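Long-range contacts in putative 2OG-Fe(II) oxygenase family protein (Caulobacter crescentus CB15, PDB 3OOX), which probably acts as an iron(II)- and 2-oxoglutarate-dependent oxygenase, with predicted ethylene-forming and L-arginine-oxidising activity: residues K17-F22 with L146-T151; S29-G34 with N241-T246; R112-D117 with D166-L171; D193-T198 with P266-F271; E236-N241 with K278-C283. One frame throughout, in Å; residues are numbered along the deposited sequence.

Contact 1 (K17-F22 with L146-T151); sequences KDFTRF and LEAIAT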
# COMPACT_ATOMS: atom_id res chain seq x y z
N LYS A 17 -1.24 -25.23 1.27
CA LYS A 17 -0.52 -26.49 1.11
C LYS A 17 0.58 -26.73 2.14
O LYS A 17 0.87 -27.88 2.51
CB LYS A 17 0.09 -26.64 -0.29
CG LYS A 17 -0.88 -26.90 -1.40
CD LYS A 17 -0.12 -26.99 -2.74
CE LYS A 17 -1.09 -27.14 -3.92
NZ LYS A 17 -0.42 -26.90 -5.25
N ASP A 18 1.24 -25.65 2.58
CA ASP A 18 2.38 -25.76 3.47
C ASP A 18 2.61 -24.40 4.13
O ASP A 18 3.56 -23.69 3.79
CB ASP A 18 3.64 -26.18 2.70
CG ASP A 18 4.81 -26.55 3.62
OD1 ASP A 18 4.77 -26.32 4.84
OD2 ASP A 18 5.80 -27.11 3.10
N PHE A 19 1.73 -24.07 5.07
CA PHE A 19 1.72 -22.75 5.65
C PHE A 19 3.05 -22.46 6.37
O PHE A 19 3.56 -21.34 6.32
CB PHE A 19 0.55 -22.58 6.61
CG PHE A 19 0.49 -21.24 7.25
CD1 PHE A 19 -0.04 -20.16 6.57
CD2 PHE A 19 1.04 -21.05 8.50
CE1 PHE A 19 -0.09 -18.90 7.18
CE2 PHE A 19 0.99 -19.80 9.10
CZ PHE A 19 0.45 -18.73 8.42
N THR A 20 3.65 -23.46 6.99
CA THR A 20 4.93 -23.25 7.67
C THR A 20 6.01 -22.75 6.71
O THR A 20 6.75 -21.81 7.02
CB THR A 20 5.39 -24.56 8.37
OG1 THR A 20 4.45 -24.85 9.41
CG2 THR A 20 6.79 -24.41 8.99
N ARG A 21 6.09 -23.35 5.53
CA ARG A 21 7.01 -22.87 4.51
C ARG A 21 6.64 -21.46 3.95
O ARG A 21 7.53 -20.62 3.72
CB ARG A 21 7.09 -23.90 3.39
CG ARG A 21 7.82 -23.45 2.15
CD ARG A 21 7.88 -24.57 1.15
NE ARG A 21 8.36 -24.07 -0.13
CZ ARG A 21 8.11 -24.64 -1.31
NH1 ARG A 21 7.41 -25.78 -1.39
NH2 ARG A 21 8.57 -24.07 -2.42
N PHE A 22 5.34 -21.24 3.72
CA PHE A 22 4.83 -19.95 3.28
C PHE A 22 5.31 -18.84 4.21
O PHE A 22 5.89 -17.84 3.76
CB PHE A 22 3.29 -20.00 3.23
CG PHE A 22 2.64 -18.73 2.70
CD1 PHE A 22 2.83 -18.33 1.37
CD2 PHE A 22 1.81 -17.98 3.51
CE1 PHE A 22 2.22 -17.21 0.89
CE2 PHE A 22 1.21 -16.85 3.02
CZ PHE A 22 1.42 -16.47 1.70
N LEU A 146 -0.51 -11.20 6.87
CA LEU A 146 -0.19 -10.90 8.25
C LEU A 146 -0.16 -12.18 9.09
O LEU A 146 0.61 -12.27 10.05
CB LEU A 146 -1.14 -9.85 8.84
CG LEU A 146 -0.79 -8.44 8.37
CD1 LEU A 146 -2.02 -7.53 8.63
CD2 LEU A 146 0.47 -7.89 9.04
N GLU A 147 -1.01 -13.14 8.76
CA GLU A 147 -0.88 -14.46 9.43
C GLU A 147 0.51 -15.07 9.26
O GLU A 147 1.06 -15.63 10.20
CB GLU A 147 -1.92 -15.44 8.92
CG GLU A 147 -3.36 -15.15 9.27
CD GLU A 147 -4.29 -16.15 8.60
OE1 GLU A 147 -4.38 -17.31 9.09
OE2 GLU A 147 -4.91 -15.82 7.58
N ALA A 148 1.03 -15.01 8.04
CA ALA A 148 2.35 -15.51 7.74
C ALA A 148 3.40 -14.71 8.52
O ALA A 148 4.32 -15.28 9.12
CB ALA A 148 2.60 -15.46 6.27
N ILE A 149 3.26 -13.39 8.52
CA ILE A 149 4.18 -12.53 9.29
C ILE A 149 4.16 -12.88 10.79
O ILE A 149 5.22 -12.99 11.43
CB ILE A 149 3.88 -11.03 9.03
CG1 ILE A 149 4.25 -10.68 7.58
CG2 ILE A 149 4.64 -10.18 10.02
CD1 ILE A 149 3.75 -9.29 7.17
N ALA A 150 2.97 -13.05 11.34
CA ALA A 150 2.81 -13.45 12.76
C ALA A 150 3.53 -14.78 13.08
O ALA A 150 4.34 -14.85 14.01
CB ALA A 150 1.32 -13.54 13.10
N THR A 151 3.32 -15.78 12.23
CA THR A 151 4.00 -17.07 12.42
C THR A 151 5.53 -16.92 12.28
O THR A 151 6.29 -17.51 13.05
CB THR A 151 3.41 -18.09 11.44
OG1 THR A 151 2.04 -18.32 11.82
CG2 THR A 151 4.19 -19.39 11.45
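Phe19 reaches from the first turn of helix 19-33 to helix 127-152, where its ring meets Glu147, Ala148 and Thr151. From CB, CG stands anti to the backbone N (chi1 179°), which sends it toward helix 127-152. Farther out, CE1 comes to 4.1 Å from Ala148 N, and CE2 lies 3.3 Å from Thr151 OG1, with Thr151 CB and CG2 also near CE2. The tip, CZ, stands 3.6 Å from Glu147 O and 4.1 Å from Glu147 CB. Both oxygens sit at the ring's edge, near its plane, where C-H groups rather than the pi cloud face them. One turn on, Phe22 lays CD2 and CE2 against the methyl of Ala148, each at 3.8 Å. The carboxylate of Glu147 turns to Tyr15 and Arg157, and Arg157 also makes a cation-pi contact with Phe19. No hydrogen bond joins the two segments, so the helices are held here by van der Waals packing and by the weakly polar approach of the Phe19 C-H edge to two oxygens.

Contact 2 (S29-G34 with N241-T246); sequences SFERYG and NVLPST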
# COMPACT_ATOMS: atom_id res chain seq x y z
N SER A 29 11.85 -12.83 3.31
CA SER A 29 11.94 -11.80 2.30
C SER A 29 11.67 -10.40 2.92
O SER A 29 12.41 -9.45 2.71
CB SER A 29 11.00 -12.12 1.13
OG SER A 29 11.16 -11.20 0.07
N PHE A 30 10.62 -10.29 3.72
CA PHE A 30 10.33 -9.04 4.41
C PHE A 30 11.50 -8.61 5.29
O PHE A 30 11.84 -7.44 5.33
CB PHE A 30 9.09 -9.19 5.27
CG PHE A 30 7.78 -9.27 4.50
CD1 PHE A 30 7.43 -8.29 3.57
CD2 PHE A 30 6.87 -10.26 4.77
CE1 PHE A 30 6.22 -8.36 2.90
CE2 PHE A 30 5.65 -10.30 4.15
CZ PHE A 30 5.33 -9.37 3.17
N GLU A 31 12.07 -9.55 6.03
CA GLU A 31 13.14 -9.21 6.95
C GLU A 31 14.39 -8.71 6.19
O GLU A 31 15.08 -7.80 6.66
CB GLU A 31 13.50 -10.37 7.88
CG GLU A 31 14.47 -9.93 8.97
CD GLU A 31 14.80 -10.99 10.00
OE1 GLU A 31 14.12 -12.04 10.06
OE2 GLU A 31 15.75 -10.76 10.79
N ARG A 32 14.66 -9.29 5.02
CA ARG A 32 15.85 -8.93 4.23
C ARG A 32 15.67 -7.60 3.50
O ARG A 32 16.59 -6.77 3.49
CB ARG A 32 16.15 -10.06 3.23
CG ARG A 32 17.28 -9.80 2.22
CD ARG A 32 18.62 -9.59 2.84
NE ARG A 32 19.57 -9.23 1.78
CZ ARG A 32 19.77 -7.99 1.33
NH1 ARG A 32 19.12 -6.94 1.86
NH2 ARG A 32 20.64 -7.80 0.34
N TYR A 33 14.51 -7.42 2.88
CA TYR A 33 14.31 -6.35 1.89
C TYR A 33 13.20 -5.35 2.27
O TYR A 33 13.10 -4.30 1.64
CB TYR A 33 13.92 -6.93 0.53
CG TYR A 33 15.01 -7.76 -0.13
CD1 TYR A 33 16.19 -7.16 -0.55
CD2 TYR A 33 14.84 -9.13 -0.35
CE1 TYR A 33 17.20 -7.91 -1.16
CE2 TYR A 33 15.85 -9.88 -0.97
CZ TYR A 33 17.01 -9.26 -1.36
OH TYR A 33 18.02 -10.00 -1.97
N GLY A 34 12.38 -5.69 3.27
CA GLY A 34 11.17 -4.96 3.58
C GLY A 34 10.03 -5.20 2.60
O GLY A 34 8.98 -4.59 2.72
N ASN A 241 11.95 -2.83 14.83
CA ASN A 241 12.73 -2.75 13.58
C ASN A 241 13.29 -4.08 13.06
O ASN A 241 14.08 -4.08 12.12
CB ASN A 241 13.81 -1.65 13.70
CG ASN A 241 13.20 -0.26 13.81
OD1 ASN A 241 12.40 -0.01 14.68
ND2 ASN A 241 13.56 0.63 12.90
N VAL A 242 12.84 -5.20 13.60
CA VAL A 242 13.20 -6.51 13.09
C VAL A 242 12.73 -6.64 11.63
O VAL A 242 13.47 -7.13 10.78
CB VAL A 242 12.63 -7.63 13.98
CG1 VAL A 242 12.71 -8.99 13.26
CG2 VAL A 242 13.39 -7.71 15.32
N LEU A 243 11.50 -6.19 11.35
CA LEU A 243 11.03 -6.09 9.97
C LEU A 243 11.13 -4.63 9.52
O LEU A 243 10.46 -3.77 10.07
CB LEU A 243 9.59 -6.59 9.83
CG LEU A 243 9.33 -8.04 10.29
CD1 LEU A 243 7.89 -8.46 10.06
CD2 LEU A 243 10.27 -9.05 9.60
N PRO A 244 11.96 -4.36 8.50
CA PRO A 244 12.25 -2.96 8.14
C PRO A 244 11.21 -2.40 7.16
O PRO A 244 10.74 -3.12 6.29
CB PRO A 244 13.60 -3.05 7.45
CG PRO A 244 13.56 -4.45 6.79
CD PRO A 244 12.83 -5.31 7.76
N SER A 245 10.86 -1.12 7.35
CA SER A 245 10.08 -0.35 6.40
C SER A 245 11.08 0.34 5.49
O SER A 245 11.84 1.22 5.93
CB SER A 245 9.23 0.67 7.11
OG SER A 245 8.53 1.44 6.18
N THR A 246 11.15 -0.10 4.25
CA THR A 246 12.23 0.32 3.38
C THR A 246 11.79 1.36 2.34
O THR A 246 10.60 1.53 2.02
CB THR A 246 12.88 -0.92 2.74
OG1 THR A 246 11.90 -1.65 2.02
CG2 THR A 246 13.44 -1.79 3.85
O HOH W 1 15.93 -8.03 11.40
O HOH W 2 9.07 -1.73 3.27
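Tyr33 O, at the end of helix 19-33, accepts a hydrogen bond from Thr246 OG1 at 2.9 Å. The hydroxyl lies in the carbonyl plane, on a lone pair, with a C=O...donor angle of 138°. Thr246 OG1 is set between its own backbone N and carbonyl carbon (chi1 58°), while CG2 also packs near Tyr33 O, at 3.4 Å. Gly34 follows with positive phi; its CA is 3.3 Å from Pro244 O, and a side chain directed from it would run into Pro244 O and Thr246 OG1. Water 2 accepts from Thr246 N and probably donates to Gly34 O. Pro244 CD rests 3.4 Å from Phe30 O, one turn back in the helix, and Leu243 CD2 meets Glu31 CB at 3.9 Å. Water 1 donates to both Glu31 OE2 and Val242 O, while Glu31 OE1 is hydrogen-bonded to Tyr152 OH. The loop before strand 248-250 thus satisfies carbonyls at the helix end, Tyr33 O directly and Gly34 O probably through water.

Contact 3 (R112-D117 with D166-L171); sequences RAHMAD and DGNSVL. With EDO (1,2-ethanediol), chain K.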
# COMPACT_ATOMS: atom_id res chain seq x y z
N ARG A 112 -15.94 7.17 13.55
CA ARG A 112 -16.46 8.15 12.63
C ARG A 112 -15.98 9.58 12.94
O ARG A 112 -15.87 10.40 12.02
CB ARG A 112 -17.98 8.09 12.57
CG ARG A 112 -18.48 6.89 11.81
CD ARG A 112 -20.01 6.77 11.80
NE ARG A 112 -20.32 5.98 10.63
CZ ARG A 112 -20.39 6.48 9.39
NH1 ARG A 112 -20.33 7.80 9.19
NH2 ARG A 112 -20.57 5.67 8.37
N ALA A 113 -15.72 9.89 14.20
CA ALA A 113 -15.26 11.23 14.56
C ALA A 113 -13.91 11.61 13.94
O ALA A 113 -13.62 12.80 13.78
CB ALA A 113 -15.21 11.39 16.07
N HIS A 114 -13.09 10.62 13.55
CA HIS A 114 -11.80 10.94 12.93
C HIS A 114 -11.57 10.27 11.57
O HIS A 114 -10.57 10.57 10.90
CB HIS A 114 -10.63 10.63 13.85
CG HIS A 114 -10.34 9.16 13.97
ND1 HIS A 114 -11.07 8.33 14.81
CD2 HIS A 114 -9.40 8.37 13.40
CE1 HIS A 114 -10.60 7.10 14.72
NE2 HIS A 114 -9.60 7.09 13.87
N MSE A 115 -12.49 9.40 11.14
CA MSE A 115 -12.41 8.75 9.82
C MSE A 115 -13.58 9.17 8.97
O MSE A 115 -14.74 8.83 9.25
CB MSE A 115 -12.40 7.22 9.99
CG MSE A 115 -11.08 6.72 10.42
SE MSE A 115 -10.98 4.87 10.92
CE MSE A 115 -11.68 4.08 9.34
N ALA A 116 -13.28 9.97 7.94
CA ALA A 116 -14.31 10.56 7.15
C ALA A 116 -15.03 9.57 6.24
O ALA A 116 -14.47 8.58 5.76
CB ALA A 116 -13.70 11.73 6.28
N ASP A 117 -16.30 9.87 5.98
CA ASP A 117 -17.09 9.08 5.06
C ASP A 117 -16.48 9.11 3.66
O ASP A 117 -15.86 10.11 3.26
CB ASP A 117 -18.52 9.64 4.92
CG ASP A 117 -19.39 9.43 6.15
OD1 ASP A 117 -19.01 8.66 7.05
OD2 ASP A 117 -20.48 10.06 6.20
N ASP A 166 -11.34 -3.04 11.46
CA ASP A 166 -11.75 -1.66 11.21
C ASP A 166 -10.57 -0.71 11.04
O ASP A 166 -10.71 0.50 11.27
CB ASP A 166 -12.74 -1.14 12.28
CG ASP A 166 -14.08 -1.90 12.26
OD1 ASP A 166 -14.39 -2.45 11.22
OD2 ASP A 166 -14.75 -1.95 13.31
N GLY A 167 -9.47 -1.24 10.53
CA GLY A 167 -8.27 -0.43 10.31
C GLY A 167 -8.51 0.71 9.33
O GLY A 167 -9.33 0.58 8.43
N ASN A 168 -7.73 1.78 9.49
CA ASN A 168 -7.90 3.03 8.73
C ASN A 168 -7.21 2.90 7.38
O ASN A 168 -6.40 3.74 6.99
CB ASN A 168 -7.33 4.19 9.52
CG ASN A 168 -7.87 5.53 9.09
OD1 ASN A 168 -8.66 5.67 8.13
ND2 ASN A 168 -7.43 6.56 9.82
N SER A 169 -7.55 1.83 6.67
CA SER A 169 -6.90 1.46 5.43
C SER A 169 -7.44 2.24 4.25
O SER A 169 -8.61 2.65 4.23
CB SER A 169 -7.00 -0.06 5.20
OG SER A 169 -6.39 -0.74 6.29
N VAL A 170 -6.58 2.42 3.25
CA VAL A 170 -6.94 3.24 2.08
C VAL A 170 -6.58 2.49 0.82
O VAL A 170 -5.46 2.03 0.66
CB VAL A 170 -6.23 4.58 2.13
CG1 VAL A 170 -6.47 5.36 0.82
CG2 VAL A 170 -6.70 5.43 3.32
N LEU A 171 -7.56 2.40 -0.09
CA LEU A 171 -7.34 1.96 -1.46
C LEU A 171 -7.14 3.21 -2.29
O LEU A 171 -8.00 4.11 -2.31
CB LEU A 171 -8.53 1.20 -2.02
CG LEU A 171 -8.43 0.71 -3.46
CD1 LEU A 171 -7.21 -0.22 -3.64
CD2 LEU A 171 -9.73 -0.01 -3.89
C1 EDO K . -16.81 14.68 3.69
O1 EDO K . -17.79 15.29 2.86
C2 EDO K . -16.80 13.18 3.39
O2 EDO K . -15.85 12.59 4.25
O HOH W 3 -8.25 9.44 9.94
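An inverse gamma turn centred on Asn168 leads into strand 170-176, and the selenomethionine at Met115 packs against the Asn168 side chain. Within the turn, Ser169 N donates to Gly167 O at 2.8 Å. The two side chains run antiparallel alongside each other: Met115 CG lies 3.5 Å from Asn168 OD1, SE 3.7 Å from Asn168 CG, and CE 3.6 Å from OD1. A bend at chi3 (55°) turns CE back to the turn, 4.2 Å from Asp166 O. No direct hydrogen bond crosses; water 3 donates to His114 O and accepts from Asn168 ND2 at 3.0 Å. An alanine in place of Asn168 would probably break this water bridge and leave Met115 CG and SE without the amide they pack on. Within segment 112-117, Asp117 OD1 forms a salt bridge with Arg112 NH1. Backbone bonds of Val170 with Phe268 and of Leu171 with Met101 place the strand in the mixed sheet, as expected for the double-stranded beta-helix fold of this family.

Contact 4 (D193-T198 with P266-F271); sequences DINTIT and PFFLHF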
# COMPACT_ATOMS: atom_id res chain seq x y z
N ASP A 193 6.58 3.86 3.42
CA ASP A 193 5.18 3.89 3.78
C ASP A 193 5.04 3.90 5.30
O ASP A 193 5.84 3.27 5.99
CB ASP A 193 4.49 2.62 3.25
CG ASP A 193 4.23 2.65 1.75
OD1 ASP A 193 4.39 3.74 1.14
OD2 ASP A 193 3.85 1.59 1.20
N ILE A 194 4.01 4.60 5.77
CA ILE A 194 3.81 4.83 7.21
C ILE A 194 2.91 3.83 7.89
O ILE A 194 2.85 3.81 9.15
CB ILE A 194 3.41 6.28 7.52
CG1 ILE A 194 2.02 6.60 7.01
CG2 ILE A 194 4.43 7.26 6.94
CD1 ILE A 194 1.63 8.08 7.30
N ASN A 195 2.28 2.95 7.12
CA ASN A 195 1.19 2.10 7.56
C ASN A 195 1.70 0.73 8.01
O ASN A 195 2.84 0.59 8.43
CB ASN A 195 0.10 2.06 6.47
CG ASN A 195 0.65 1.70 5.09
OD1 ASN A 195 1.37 2.51 4.48
ND2 ASN A 195 0.30 0.49 4.58
N THR A 196 0.86 -0.30 7.95
CA THR A 196 1.23 -1.63 8.44
C THR A 196 1.89 -2.47 7.34
O THR A 196 3.08 -2.79 7.43
CB THR A 196 0.00 -2.31 9.06
OG1 THR A 196 -0.49 -1.47 10.12
CG2 THR A 196 0.32 -3.77 9.54
N ILE A 197 1.12 -2.80 6.32
CA ILE A 197 1.68 -3.32 5.07
C ILE A 197 0.94 -2.69 3.90
O ILE A 197 -0.22 -2.29 4.03
CB ILE A 197 1.61 -4.86 4.93
CG1 ILE A 197 0.17 -5.38 5.13
CG2 ILE A 197 2.57 -5.52 5.95
CD1 ILE A 197 0.02 -6.90 4.80
N THR A 198 1.60 -2.63 2.74
CA THR A 198 0.98 -2.14 1.50
C THR A 198 1.02 -3.26 0.45
O THR A 198 2.04 -4.00 0.30
CB THR A 198 1.74 -0.89 1.00
OG1 THR A 198 1.68 0.08 2.04
CG2 THR A 198 1.15 -0.31 -0.29
N PRO A 266 -2.70 0.62 -5.36
CA PRO A 266 -2.18 0.12 -4.11
C PRO A 266 -3.18 0.20 -2.94
O PRO A 266 -3.95 1.14 -2.85
CB PRO A 266 -0.98 1.04 -3.83
CG PRO A 266 -1.29 2.28 -4.57
CD PRO A 266 -2.02 1.85 -5.81
N PHE A 267 -3.08 -0.77 -2.03
CA PHE A 267 -3.90 -0.81 -0.83
C PHE A 267 -2.98 -0.64 0.36
O PHE A 267 -2.10 -1.50 0.59
CB PHE A 267 -4.66 -2.13 -0.75
CG PHE A 267 -5.56 -2.23 0.45
CD1 PHE A 267 -6.80 -1.62 0.45
CD2 PHE A 267 -5.15 -2.87 1.59
CE1 PHE A 267 -7.62 -1.64 1.52
CE2 PHE A 267 -6.00 -2.89 2.69
CZ PHE A 267 -7.26 -2.31 2.62
N PHE A 268 -3.19 0.43 1.11
CA PHE A 268 -2.42 0.78 2.30
C PHE A 268 -3.18 0.27 3.53
O PHE A 268 -4.12 0.94 4.03
CB PHE A 268 -2.19 2.28 2.36
CG PHE A 268 -1.44 2.82 1.18
CD1 PHE A 268 -0.05 2.81 1.17
CD2 PHE A 268 -2.10 3.34 0.08
CE1 PHE A 268 0.64 3.34 0.10
CE2 PHE A 268 -1.39 3.82 -1.02
CZ PHE A 268 -0.01 3.79 -1.00
N LEU A 269 -2.73 -0.90 4.03
CA LEU A 269 -3.36 -1.54 5.15
C LEU A 269 -2.82 -0.94 6.43
O LEU A 269 -1.59 -0.84 6.61
CB LEU A 269 -3.13 -3.05 5.12
CG LEU A 269 -4.03 -3.93 5.97
CD1 LEU A 269 -4.08 -5.37 5.37
CD2 LEU A 269 -3.60 -3.95 7.44
N HIS A 270 -3.73 -0.48 7.29
CA HIS A 270 -3.41 0.17 8.56
C HIS A 270 -4.01 -0.61 9.72
O HIS A 270 -5.03 -1.30 9.57
CB HIS A 270 -4.09 1.54 8.65
CG HIS A 270 -3.46 2.62 7.83
ND1 HIS A 270 -3.35 2.61 6.45
CD2 HIS A 270 -2.95 3.82 8.23
CE1 HIS A 270 -2.82 3.76 6.05
NE2 HIS A 270 -2.56 4.50 7.10
N PHE A 271 -3.37 -0.47 10.88
CA PHE A 271 -3.94 -0.96 12.11
C PHE A 271 -5.24 -0.14 12.44
O PHE A 271 -5.47 0.97 12.00
CB PHE A 271 -2.97 -0.77 13.29
CG PHE A 271 -1.78 -1.66 13.28
CD1 PHE A 271 -1.90 -3.03 13.14
CD2 PHE A 271 -0.50 -1.15 13.50
CE1 PHE A 271 -0.80 -3.86 13.15
CE2 PHE A 271 0.61 -2.00 13.57
CZ PHE A 271 0.46 -3.35 13.36
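A classic beta bulge, with Thr196 and Ile197 both opposite Leu269, opens the antiparallel pairing of strands 197-201 and 262-269 in the jelly-roll (double-stranded beta-helix) core expected of this family. Its hydrogen bonds converge on Leu269 O. Thr196 N donates at 2.8 Å in the carbonyl plane, Asn195 ND2 donates at 3.1 Å from 41° above that plane, and Ile197 N adds a weak bond. Leu269 N returns a bond to Ile197 O. The Asn195 amide also donates in its own plane to Thr198 OG1, which in turn donates to Asp193 OD2, so a buried polar chain runs beside the bulge. Replacing Asn195 by alanine would probably leave Leu269 O with one donor fewer and Thr198 OG1 without its amide partner.

Aromatic contacts form the second group. Asn195 CB sits over the face of His270 in a CH-pi contact, 3.5 Å from the ring centroid, and Thr196 CG2 makes another with Phe271, 4.1 Å from its centroid; Thr196 OG1 also lies over that ring's centre. At the Phe268 edge, Asn195 OD1 approaches CD1 at 3.6 Å, the amide and ring planes being 79° apart.

Apolar contact between the paired strands is modest: Ile197 and Leu269 lie side by side, Ile197 CG1 4.0 Å from Leu269 CB.

Finally, His270 ND1 donates at 3.0 Å to Phe268 O, which lies in the imidazole plane.

Contact 5 (E236-N241 with K278-C283); sequences ERLTNN and KTLQNC. With EDO (1,2-ethanediol), chain H; EDO (1,2-ethanediol), chain G.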
# COMPACT_ATOMS: atom_id res chain seq x y z
N GLU A 236 7.04 -1.90 11.33
CA GLU A 236 8.46 -1.76 11.69
C GLU A 236 8.58 -1.40 13.17
O GLU A 236 9.38 -2.03 13.91
CB GLU A 236 9.15 -0.70 10.82
CG GLU A 236 10.62 -0.45 11.17
CD GLU A 236 11.21 0.67 10.35
OE1 GLU A 236 10.75 1.81 10.51
OE2 GLU A 236 12.11 0.38 9.55
N ARG A 237 7.76 -0.45 13.64
CA ARG A 237 7.85 -0.01 15.03
C ARG A 237 7.41 -1.12 15.99
O ARG A 237 8.10 -1.39 17.00
CB ARG A 237 7.04 1.26 15.25
CG ARG A 237 6.97 1.71 16.70
CD ARG A 237 6.50 3.13 16.82
NE ARG A 237 6.34 3.47 18.24
CZ ARG A 237 6.47 4.68 18.76
NH1 ARG A 237 6.81 5.73 18.02
NH2 ARG A 237 6.26 4.85 20.08
N LEU A 238 6.32 -1.80 15.66
CA LEU A 238 5.85 -2.90 16.50
C LEU A 238 6.92 -3.96 16.71
O LEU A 238 7.05 -4.50 17.82
CB LEU A 238 4.59 -3.52 15.89
CG LEU A 238 4.01 -4.74 16.61
CD1 LEU A 238 3.51 -4.35 18.01
CD2 LEU A 238 2.87 -5.36 15.77
N THR A 239 7.69 -4.27 15.67
CA THR A 239 8.72 -5.33 15.70
C THR A 239 10.10 -4.85 16.14
O THR A 239 11.09 -5.57 15.93
CB THR A 239 8.85 -6.02 14.32
OG1 THR A 239 9.32 -5.06 13.35
CG2 THR A 239 7.51 -6.62 13.85
N ASN A 240 10.17 -3.67 16.73
CA ASN A 240 11.47 -3.11 17.16
C ASN A 240 12.48 -3.15 16.02
O ASN A 240 13.69 -3.41 16.20
CB ASN A 240 12.03 -3.87 18.35
CG ASN A 240 12.98 -3.03 19.18
OD1 ASN A 240 12.83 -1.79 19.26
ND2 ASN A 240 13.93 -3.69 19.84
N ASN A 241 11.95 -2.83 14.83
CA ASN A 241 12.73 -2.75 13.58
C ASN A 241 13.29 -4.08 13.06
O ASN A 241 14.08 -4.08 12.12
CB ASN A 241 13.81 -1.65 13.70
CG ASN A 241 13.20 -0.26 13.81
OD1 ASN A 241 12.40 -0.01 14.68
ND2 ASN A 241 13.56 0.63 12.90
N LYS A 278 2.81 -1.48 21.01
CA LYS A 278 3.73 -1.71 22.12
C LYS A 278 4.72 -2.79 21.68
O LYS A 278 4.34 -3.84 21.17
CB LYS A 278 2.96 -2.11 23.38
CG LYS A 278 3.86 -2.48 24.55
CD LYS A 278 3.05 -2.76 25.81
CE LYS A 278 3.96 -3.01 27.00
NZ LYS A 278 4.81 -4.23 26.81
N THR A 279 6.01 -2.49 21.85
CA THR A 279 7.05 -3.31 21.24
C THR A 279 6.89 -4.78 21.58
O THR A 279 6.71 -5.15 22.76
CB THR A 279 8.44 -2.85 21.67
OG1 THR A 279 8.49 -1.40 21.63
CG2 THR A 279 9.52 -3.51 20.78
N LEU A 280 6.99 -5.64 20.57
CA LEU A 280 6.92 -7.08 20.81
C LEU A 280 8.11 -7.48 21.66
O LEU A 280 9.27 -7.21 21.33
CB LEU A 280 6.92 -7.85 19.49
CG LEU A 280 5.72 -7.64 18.57
CD1 LEU A 280 5.95 -8.35 17.25
CD2 LEU A 280 4.42 -8.12 19.22
N GLN A 281 7.84 -8.16 22.78
CA GLN A 281 8.93 -8.45 23.69
C GLN A 281 9.93 -9.41 23.10
O GLN A 281 11.11 -9.33 23.42
CB GLN A 281 8.41 -8.93 25.06
CG GLN A 281 8.02 -7.75 25.96
CD GLN A 281 9.22 -6.87 26.36
OE1 GLN A 281 10.26 -7.38 26.80
NE2 GLN A 281 9.08 -5.56 26.20
N ASN A 282 9.49 -10.29 22.21
CA ASN A 282 10.44 -11.20 21.56
C ASN A 282 11.31 -10.54 20.49
O ASN A 282 12.24 -11.17 19.97
CB ASN A 282 9.76 -12.49 21.07
CG ASN A 282 8.84 -12.28 19.90
OD1 ASN A 282 8.65 -11.16 19.43
ND2 ASN A 282 8.25 -13.38 19.42
N CYS A 283 11.01 -9.27 20.19
CA CYS A 283 11.89 -8.44 19.35
C CYS A 283 12.80 -7.52 20.14
O CYS A 283 13.54 -6.71 19.56
CB CYS A 283 11.05 -7.62 18.37
SG CYS A 283 10.10 -8.63 17.22
C1 EDO H . 4.38 -9.94 22.98
O1 EDO H . 5.13 -8.78 23.44
C2 EDO H . 5.05 -10.79 21.89
O2 EDO H . 6.39 -11.22 22.21
C1 EDO G . 7.12 8.53 21.26
O1 EDO G . 6.58 7.22 21.45
C2 EDO G . 7.71 8.68 19.87
O2 EDO G . 6.71 8.49 18.86
O HOH W 4 6.94 -0.56 19.45
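Leu238 O accepts from Leu280 N at 3.0 Å, a nearly straight bond (171° at the hydrogen) within the tightly packed part. Around it Leu238 CG meets Leu280 CG at 3.9 Å, and Leu238 CD1 comes to 3.3 Å from Lys278 O. The chain then turns away through a Schellman motif: Asn241 N bonds Glu236 O and Asn240 N bonds Arg237 O, with Asn240 at positive phi. Asn240 ND2 donates to Cys283 O at 3.1 Å, from above that carbonyl plane. Its CB rests 3.5 Å from Thr279 CG2, while ND2 also bonds Pro289 O and OD1 accepts from Arg291 N, so three bonds hold the amide. Cys283 CB closes this side, 3.2 Å from Thr239 O.

The other margin is looser: one water bridges the segments, and two 1,2-ethanediols, probably from crystallisation, each bind one segment. Water 4 donates to Arg237 O and Thr279 OG1, each at 2.8 Å, and Thr279 OG1 also bonds Asp290 OD1. One ethanediol takes bonds from Arg237 NH1 and NH2; the second accepts from Gln281 N and Asn282 N, whose side chains are exposed.

In the fold, the contact joins the C-terminal end of helix 233-238 to the loop between strands 276-277 and 296-297. Leu238 also packs on Ile277 of the first strand, and Asn282 ND2 reaches Leu153 O just beyond helix 127-152.

Overall arrangement
Contact 4 lies nearest the middle of the chain, its centre about 5 Å from the chain's centre, and touches all four others. Contact 3, with centre about 13 Å away, joins it through neighbouring strands, Val170 O lying 2.8 Å from Phe268 N. Contacts 1 and 2 share helix 19-33; Ile149 CG2 packs 3.7 Å from Leu243 CD1. Leu146 of contact 1 also reaches Ile197 of contact 4. Contacts 2 and 5 share Asn241, with Ser245 N 2.9 Å from Glu236 OE2, a probable hydrogen bond. Contacts 3 and 5 stand about 25 Å apart between centres. No iron or 2-oxoglutarate accompanies the five contacts, whose bound organic molecules are 1,2-ethanediol, probably from crystallisation.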